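Local coordinates for microtubule-associated protein 1A/1B, light chain 3 (PDB 3W1Y) that probably becomes conjugated to phosphatidylethanolamine, as other Atg8-family proteins do, and so serves autophagy on membranes, at residues Y8-R19 against D121-S129. Residues are numbered along the deposited sequence; the frame is centred on the assembly and turned at random.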
loop_
_atom_site.group_PDB
_atom_site.type_symbol
_atom_site.label_atom_id
_atom_site.label_comp_id
_atom_site.label_asym_id
_atom_site.label_seq_id
_atom_site.Cartn_x
_atom_site.Cartn_y
_atom_site.Cartn_z
ATOM N N TYR A 8 -15.072 1.541 17.137
ATOM C CA TYR A 8 -14.171 0.416 17.047
ATOM C C TYR A 8 -14.494 -0.587 18.131
ATOM O O TYR A 8 -14.838 -0.218 19.268
ATOM C CB TYR A 8 -12.727 0.911 17.189
ATOM C CG TYR A 8 -12.242 1.598 15.937
ATOM C CD1 TYR A 8 -12.555 2.944 15.674
ATOM C CD2 TYR A 8 -11.489 0.894 14.996
ATOM C CE1 TYR A 8 -12.122 3.564 14.505
ATOM C CE2 TYR A 8 -11.060 1.505 13.832
ATOM C CZ TYR A 8 -11.383 2.830 13.592
ATOM O OH TYR A 8 -10.925 3.408 12.427
ATOM N N ARG A 9 -14.365 -1.858 17.773
ATOM C CA ARG A 9 -14.575 -2.951 18.704
ATOM C C ARG A 9 -13.781 -2.821 20.006
ATOM O O ARG A 9 -14.329 -3.012 21.085
ATOM C CB ARG A 9 -14.272 -4.273 18.025
ATOM C CG ARG A 9 -14.716 -5.437 18.859
ATOM C CD ARG A 9 -14.971 -6.686 18.029
ATOM N NE ARG A 9 -15.325 -7.748 18.958
ATOM C CZ ARG A 9 -14.458 -8.332 19.772
ATOM N NH1 ARG A 9 -13.180 -7.982 19.725
ATOM N NH2 ARG A 9 -14.874 -9.270 20.620
ATOM N N TYR A 10 -12.506 -2.457 19.894
ATOM C CA TYR A 10 -11.634 -2.186 21.053
ATOM C C TYR A 10 -12.175 -1.168 22.067
ATOM O O TYR A 10 -11.944 -1.313 23.254
ATOM C CB TYR A 10 -10.261 -1.734 20.577
ATOM C CG TYR A 10 -9.142 -2.029 21.527
ATOM C CD1 TYR A 10 -8.636 -3.319 21.661
ATOM C CD2 TYR A 10 -8.546 -1.017 22.248
ATOM C CE1 TYR A 10 -7.584 -3.600 22.535
ATOM C CE2 TYR A 10 -7.496 -1.274 23.104
ATOM C CZ TYR A 10 -7.033 -2.565 23.239
ATOM O OH TYR A 10 -6.005 -2.801 24.071
ATOM N N GLN A 11 -12.886 -0.146 21.599
ATOM C CA GLN A 11 -13.480 0.829 22.504
ATOM C C GLN A 11 -14.734 0.329 23.224
ATOM O O GLN A 11 -15.049 0.809 24.302
ATOM C CB GLN A 11 -13.775 2.151 21.777
ATOM C CG GLN A 11 -12.545 2.895 21.323
ATOM C CD GLN A 11 -12.867 3.985 20.298
ATOM O OE1 GLN A 11 -13.597 3.755 19.328
ATOM N NE2 GLN A 11 -12.311 5.165 20.502
ATOM N N TYR A 12 -15.443 -0.643 22.648
ATOM C CA TYR A 12 -16.590 -1.238 23.337
ATOM C C TYR A 12 -16.182 -2.279 24.351
ATOM O O TYR A 12 -16.890 -2.522 25.313
ATOM C CB TYR A 12 -17.575 -1.865 22.341
ATOM C CG TYR A 12 -18.326 -0.841 21.543
ATOM C CD1 TYR A 12 -17.832 -0.406 20.310
ATOM C CD2 TYR A 12 -19.516 -0.275 22.021
ATOM C CE1 TYR A 12 -18.503 0.547 19.551
ATOM C CE2 TYR A 12 -20.209 0.704 21.259
ATOM C CZ TYR A 12 -19.675 1.101 20.023
ATOM O OH TYR A 12 -20.310 2.041 19.234
ATOM N N THR A 13 -15.059 -2.934 24.121
ATOM C CA THR A 13 -14.669 -4.075 24.970
ATOM C C THR A 13 -13.594 -3.717 25.971
ATOM O O THR A 13 -13.309 -4.508 26.854
ATOM C CB THR A 13 -14.217 -5.324 24.132
ATOM O OG1 THR A 13 -13.169 -4.933 23.249
ATOM C CG2 THR A 13 -15.341 -5.849 23.284
ATOM N N ARG A 14 -12.983 -2.537 25.831
ATOM C CA ARG A 14 -12.029 -2.041 26.822
ATOM C C ARG A 14 -12.553 -0.755 27.423
ATOM O O ARG A 14 -13.006 0.131 26.682
ATOM C CB ARG A 14 -10.666 -1.783 26.190
ATOM C CG ARG A 14 -9.736 -2.977 26.152
ATOM C CD ARG A 14 -10.261 -4.123 25.269
ATOM N NE ARG A 14 -9.231 -5.134 25.047
ATOM C CZ ARG A 14 -9.343 -6.147 24.198
ATOM N NH1 ARG A 14 -10.455 -6.321 23.482
ATOM N NH2 ARG A 14 -8.338 -6.982 24.070
ATOM N N SER A 15 -12.523 -0.645 28.754
ATOM C CA SER A 15 -12.876 0.620 29.404
ATOM C C SER A 15 -11.971 1.737 28.909
ATOM O O SER A 15 -10.809 1.501 28.571
ATOM C CB SER A 15 -12.791 0.521 30.936
ATOM O OG SER A 15 -11.470 0.219 31.359
ATOM N N PHE A 16 -12.505 2.953 28.854
ATOM C CA PHE A 16 -11.673 4.090 28.541
ATOM C C PHE A 16 -10.445 4.115 29.469
ATOM O O PHE A 16 -9.309 4.355 29.019
ATOM C CB PHE A 16 -12.460 5.398 28.652
ATOM C CG PHE A 16 -11.645 6.630 28.304
ATOM C CD1 PHE A 16 -11.613 7.106 26.996
ATOM C CD2 PHE A 16 -10.918 7.306 29.286
ATOM C CE1 PHE A 16 -10.877 8.260 26.661
ATOM C CE2 PHE A 16 -10.167 8.445 28.958
ATOM C CZ PHE A 16 -10.144 8.913 27.646
ATOM N N ALA A 17 -10.683 3.863 30.756
ATOM C CA ALA A 17 -9.632 3.974 31.773
ATOM C C ALA A 17 -8.437 3.079 31.402
ATOM O O ALA A 17 -7.312 3.546 31.397
ATOM C CB ALA A 17 -10.185 3.635 33.194
ATOM N N GLU A 18 -8.693 1.805 31.093
ATOM C CA GLU A 18 -7.635 0.880 30.666
ATOM C C GLU A 18 -6.951 1.230 29.324
ATOM O O GLU A 18 -5.733 1.096 29.188
ATOM C CB GLU A 18 -8.091 -0.595 30.734
ATOM C CG GLU A 18 -8.987 -1.103 29.622
ATOM C CD GLU A 18 -9.529 -2.540 29.877
ATOM O OE1 GLU A 18 -8.714 -3.487 29.830
ATOM O OE2 GLU A 18 -10.764 -2.703 30.114
ATOM N N ARG A 19 -7.705 1.708 28.345
ATOM C CA ARG A 19 -7.071 2.221 27.120
ATOM C C ARG A 19 -6.165 3.446 27.382
ATOM O O ARG A 19 -5.030 3.458 26.937
ATOM C CB ARG A 19 -8.106 2.538 26.058
ATOM C CG ARG A 19 -8.904 1.351 25.638
ATOM C CD ARG A 19 -9.884 1.768 24.574
ATOM N NE ARG A 19 -11.214 1.954 25.125
ATOM C CZ ARG A 19 -11.920 3.074 25.068
ATOM N NH1 ARG A 19 -11.448 4.174 24.476
ATOM N NH2 ARG A 19 -13.117 3.079 25.607
ATOM N N ASP A 121 -7.416 9.719 19.257
ATOM C CA ASP A 121 -8.559 9.586 20.130
ATOM C C ASP A 121 -8.257 10.205 21.495
ATOM O O ASP A 121 -7.104 10.293 21.899
ATOM C CB ASP A 121 -8.797 8.088 20.319
ATOM C CG ASP A 121 -10.121 7.792 20.899
ATOM O OD1 ASP A 121 -10.249 7.697 22.146
ATOM O OD2 ASP A 121 -11.040 7.692 20.091
ATOM N N PRO A 122 -9.298 10.632 22.228
ATOM C CA PRO A 122 -9.044 11.013 23.623
ATOM C C PRO A 122 -8.309 9.952 24.470
ATOM O O PRO A 122 -7.655 10.315 25.457
ATOM C CB PRO A 122 -10.457 11.263 24.180
ATOM C CG PRO A 122 -11.269 11.622 22.984
ATOM C CD PRO A 122 -10.709 10.853 21.834
ATOM N N ASP A 123 -8.432 8.668 24.126
ATOM C CA ASP A 123 -7.791 7.616 24.929
ATOM C C ASP A 123 -6.299 7.455 24.601
ATOM O O ASP A 123 -5.618 6.647 25.223
ATOM C CB ASP A 123 -8.537 6.250 24.874
ATOM C CG ASP A 123 -8.448 5.544 23.509
ATOM O OD1 ASP A 123 -7.638 5.906 22.621
ATOM O OD2 ASP A 123 -9.231 4.593 23.312
ATOM N N GLY A 124 -5.799 8.222 23.636
ATOM C CA GLY A 124 -4.381 8.181 23.304
ATOM C C GLY A 124 -3.996 7.366 22.076
ATOM O O GLY A 124 -2.898 7.548 21.556
ATOM N N PHE A 125 -4.863 6.463 21.621
ATOM C CA PHE A 125 -4.553 5.645 20.438
ATOM C C PHE A 125 -4.873 6.416 19.172
ATOM O O PHE A 125 -5.792 7.249 19.163
ATOM C CB PHE A 125 -5.391 4.352 20.366
ATOM C CG PHE A 125 -4.874 3.212 21.211
ATOM C CD1 PHE A 125 -5.522 2.874 22.401
ATOM C CD2 PHE A 125 -3.799 2.436 20.783
ATOM C CE1 PHE A 125 -5.075 1.797 23.190
ATOM C CE2 PHE A 125 -3.347 1.365 21.555
ATOM C CZ PHE A 125 -3.991 1.057 22.772
ATOM N N LEU A 126 -4.113 6.115 18.114
ATOM C CA LEU A 126 -4.521 6.422 16.743
ATOM C C LEU A 126 -5.271 5.183 16.211
ATOM O O LEU A 126 -4.676 4.110 16.109
ATOM C CB LEU A 126 -3.292 6.704 15.875
ATOM C CG LEU A 126 -3.602 7.039 14.428
ATOM C CD1 LEU A 126 -4.551 8.249 14.335
ATOM C CD2 LEU A 126 -2.310 7.252 13.631
ATOM N N TYR A 127 -6.574 5.335 15.947
ATOM C CA TYR A 127 -7.409 4.260 15.444
ATOM C C TYR A 127 -7.352 4.191 13.918
ATOM O O TYR A 127 -7.453 5.211 13.245
ATOM C CB TYR A 127 -8.845 4.429 15.948
ATOM C CG TYR A 127 -8.968 3.978 17.393
ATOM C CD1 TYR A 127 -8.730 4.860 18.436
ATOM C CD2 TYR A 127 -9.280 2.651 17.703
ATOM C CE1 TYR A 127 -8.809 4.445 19.758
ATOM C CE2 TYR A 127 -9.372 2.225 19.010
ATOM C CZ TYR A 127 -9.134 3.127 20.042
ATOM O OH TYR A 127 -9.220 2.710 21.354
ATOM N N VAL A 128 -7.166 2.985 13.389
ATOM C CA VAL A 128 -7.002 2.775 11.965
ATOM C C VAL A 128 -7.837 1.549 11.532
ATOM O O VAL A 128 -7.812 0.487 12.190
ATOM C CB VAL A 128 -5.506 2.576 11.578
ATOM C CG1 VAL A 128 -5.360 2.229 10.110
ATOM C CG2 VAL A 128 -4.649 3.803 11.942
ATOM N N SER A 129 -8.588 1.718 10.440
ATOM C CA SER A 129 -9.269 0.629 9.777
ATOM C C SER A 129 -8.404 0.168 8.630
ATOM O O SER A 129 -7.835 0.976 7.894
ATOM C CB SER A 129 -10.610 1.075 9.212
ATOM O OG SER A 129 -11.394 1.661 10.222
HETATM O O HOH W 1 -12.343 6.824 23.363
#
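The ring of Y127 carries the Q11 amide over one face, Q11 NE2 lying 3.7 Å from Y127 CE1, while the Y8 ring meets it obliquely with planes at 42°. Y127 CB in turn sits over a face of the Y8 ring, a CH-pi contact 3.9 Å from the centroid. Y10 brings its edge to the face of F125 in an offset edge-to-face pair, and Y127 OH lies at the edge of the Y10 ring. This is the Atg8 arrangement: the N-terminal helices 9-13 and 16-29 cover the ubiquitin-like sheet, here beside strand 126-133, with L37 of neighbouring strand 33-40 touching Y10, F125 and Y127. The R19 guanidinium is sandwiched between Q11 CA and F16 CA. The R19 chain bends at chi3 (-101°), turning one edge to R14 O, which NE and NH2 grip together, while R19 NH1 makes a short salt bridge to D123 OD2 at 2.5 Å, in the guanidinium plane. D123 OD2 also accepts from Y127 OH at 2.7 Å through its syn lone pair, with R19 NH1 on the anti side, somewhat out of the carboxylate plane. D123 OD1 accepts from F125 N and D121 OD1 from D123 N, two successive Asx turns, the first inside the type I turn 121-124 and the second running on to F125, that hold the two carboxylates in place. F16 reaches the turn with its CE1 3.9 Å from P122 CB. A water links R19 NH1 to D121 OD1. At the far end, Y8 OH and S129 OG share a hydrogen bond of 2.9 Å.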